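Local coordinates for cell division control protein 45 cdc45 putative (Entamoeba histolytica, PDB 6CC2) that probably acts in chromosomal DNA replication as the Cdc45 component of the replicative helicase, and may help regulate replication through a conformational switch, at residues 24-29 / 75-80. Sequence-based numbering, arbitrary orientation.
Sequences TIQLYV and TDVHTV
Thr24 pairs with Val77 where two adjacent parallel strands, 24-29 and 77-83, of the six-stranded parallel sheet of the N-terminal region begin, and a beta bulge marks their start: the next pair is Ile25 with Thr79, so His78 is the extra residue. Thr24 N donates to Asp76 O at 2.7 Å, and Thr24 O accepts from His78 N at 2.9 Å. On the face shared with Val77, Thr24 OG1 lies 3.4 Å from Val77 CG2, the two side chains crossing at about a right angle. Ile25 points to the other face, where its CG1 comes within 3.6 Å of His78 NE2. In His78 a chi1 of 64° sets CG between the backbone N and carbonyl carbon, and CD2 of the ring comes close to Thr24 O and N; Arg18 holds ND1 and also bonds Thr79 OG1. The register is regular from the Ile25-Thr79 pair onward, with Gln26 N donating to Thr79 O at 2.9 Å in a nearly straight bond (170° at the hydrogen). The Gln26 side chain runs beside Val80, and its CB packs on Val77 CG1; its NE2 is hydrogen-bonded to Thr71 OG1 of helix 61-71. Tyr28, which packs against that helix, donates its OH to Gln26 OE1 from above the amide plane (2.7 Å), while its ring carbon CE1 rests 3.9 Å from Val80 CG1.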
loop_
_atom_site.group_PDB
_atom_site.type_symbol
_atom_site.label_atom_id
_atom_site.label_comp_id
_atom_site.label_asym_id
_atom_site.label_seq_id
_atom_site.Cartn_x
_atom_site.Cartn_y
_atom_site.Cartn_z
ATOM N N THR A 24 -17.637 17.955 16.098
ATOM C CA THR A 24 -17.052 16.666 15.745
ATOM C C THR A 24 -15.764 16.830 14.933
ATOM O O THR A 24 -15.441 17.905 14.426
ATOM C CB THR A 24 -18.049 15.803 14.947
ATOM O OG1 THR A 24 -18.199 16.355 13.633
ATOM C CG2 THR A 24 -19.401 15.764 15.637
ATOM N N ILE A 25 -15.028 15.732 14.837
ATOM C CA ILE A 25 -13.772 15.655 14.093
ATOM C C ILE A 25 -14.002 14.774 12.869
ATOM O O ILE A 25 -14.548 13.673 12.978
ATOM C CB ILE A 25 -12.631 15.085 14.958
ATOM C CG1 ILE A 25 -12.445 15.922 16.228
ATOM C CG2 ILE A 25 -11.343 15.023 14.167
ATOM C CD1 ILE A 25 -11.655 15.190 17.302
ATOM N N GLN A 26 -13.567 15.248 11.705
ATOM C CA GLN A 26 -13.705 14.533 10.450
ATOM C C GLN A 26 -12.312 14.144 9.983
ATOM O O GLN A 26 -11.435 15.007 9.854
ATOM C CB GLN A 26 -14.390 15.427 9.419
ATOM C CG GLN A 26 -15.267 14.722 8.453
ATOM C CD GLN A 26 -15.924 15.699 7.508
ATOM O OE1 GLN A 26 -15.393 16.785 7.278
ATOM N NE2 GLN A 26 -17.054 15.317 6.940
ATOM N N LEU A 27 -12.096 12.850 9.728
ATOM C CA LEU A 27 -10.800 12.367 9.289
ATOM C C LEU A 27 -10.920 11.810 7.880
ATOM O O LEU A 27 -11.654 10.846 7.656
ATOM C CB LEU A 27 -10.265 11.291 10.248
ATOM C CG LEU A 27 -10.054 11.796 11.680
ATOM C CD1 LEU A 27 -11.235 11.407 12.555
ATOM C CD2 LEU A 27 -8.750 11.290 12.246
ATOM N N TYR A 28 -10.233 12.448 6.940
ATOM C CA TYR A 28 -10.213 12.045 5.538
ATOM C C TYR A 28 -9.042 11.083 5.330
ATOM O O TYR A 28 -7.893 11.425 5.598
ATOM C CB TYR A 28 -10.068 13.280 4.645
ATOM C CG TYR A 28 -11.223 14.253 4.682
ATOM C CD1 TYR A 28 -11.563 14.927 5.850
ATOM C CD2 TYR A 28 -11.966 14.514 3.549
ATOM C CE1 TYR A 28 -12.630 15.811 5.883
ATOM C CE2 TYR A 28 -13.021 15.409 3.557
ATOM C CZ TYR A 28 -13.353 16.050 4.733
ATOM O OH TYR A 28 -14.406 16.932 4.736
ATOM N N VAL A 29 -9.347 9.879 4.853
ATOM C CA VAL A 29 -8.402 8.777 4.854
ATOM C C VAL A 29 -8.166 8.352 3.415
ATOM O O VAL A 29 -9.100 7.917 2.740
ATOM C CB VAL A 29 -8.913 7.602 5.688
ATOM C CG1 VAL A 29 -7.850 6.519 5.776
ATOM C CG2 VAL A 29 -9.330 8.068 7.071
ATOM N N THR A 75 -22.665 21.316 9.242
ATOM C CA THR A 75 -22.742 20.321 10.305
ATOM C C THR A 75 -21.875 20.803 11.465
ATOM O O THR A 75 -21.411 21.949 11.481
ATOM C CB THR A 75 -22.304 18.939 9.806
ATOM O OG1 THR A 75 -22.234 18.021 10.909
ATOM C CG2 THR A 75 -20.954 19.025 9.140
ATOM N N ASP A 76 -21.648 19.918 12.433
ATOM C CA ASP A 76 -20.926 20.255 13.648
ATOM C C ASP A 76 -19.433 19.959 13.545
ATOM O O ASP A 76 -18.755 19.865 14.574
ATOM C CB ASP A 76 -21.526 19.498 14.835
ATOM C CG ASP A 76 -23.006 19.778 15.019
ATOM O OD1 ASP A 76 -23.404 20.961 14.947
ATOM O OD2 ASP A 76 -23.772 18.814 15.233
ATOM N N VAL A 77 -18.897 19.818 12.333
ATOM C CA VAL A 77 -17.485 19.495 12.191
ATOM C C VAL A 77 -16.654 20.730 12.517
ATOM O O VAL A 77 -16.798 21.777 11.884
ATOM C CB VAL A 77 -17.180 18.965 10.781
ATOM C CG1 VAL A 77 -15.693 18.678 10.630
ATOM C CG2 VAL A 77 -17.986 17.713 10.531
ATOM N N HIS A 78 -15.782 20.606 13.524
ATOM C CA HIS A 78 -14.911 21.689 13.949
ATOM C C HIS A 78 -13.458 21.488 13.549
ATOM O O HIS A 78 -12.706 22.465 13.497
ATOM C CB HIS A 78 -14.973 21.860 15.480
ATOM C CG HIS A 78 -14.458 20.682 16.262
ATOM N ND1 HIS A 78 -13.138 20.547 16.631
ATOM C CD2 HIS A 78 -15.092 19.592 16.760
ATOM C CE1 HIS A 78 -12.978 19.434 17.322
ATOM N NE2 HIS A 78 -14.150 18.835 17.416
ATOM N N THR A 79 -13.052 20.256 13.249
ATOM C CA THR A 79 -11.678 19.942 12.943
ATOM C C THR A 79 -11.682 18.889 11.841
ATOM O O THR A 79 -12.527 17.987 11.852
ATOM C CB THR A 79 -10.936 19.382 14.160
ATOM O OG1 THR A 79 -10.958 20.318 15.227
ATOM C CG2 THR A 79 -9.497 19.081 13.827
ATOM N N VAL A 80 -10.740 18.999 10.910
ATOM C CA VAL A 80 -10.524 17.956 9.908
ATOM C C VAL A 80 -9.067 17.521 9.967
ATOM O O VAL A 80 -8.164 18.343 10.170
ATOM C CB VAL A 80 -10.894 18.418 8.481
ATOM C CG1 VAL A 80 -12.344 18.807 8.441
ATOM C CG2 VAL A 80 -9.991 19.558 8.026
#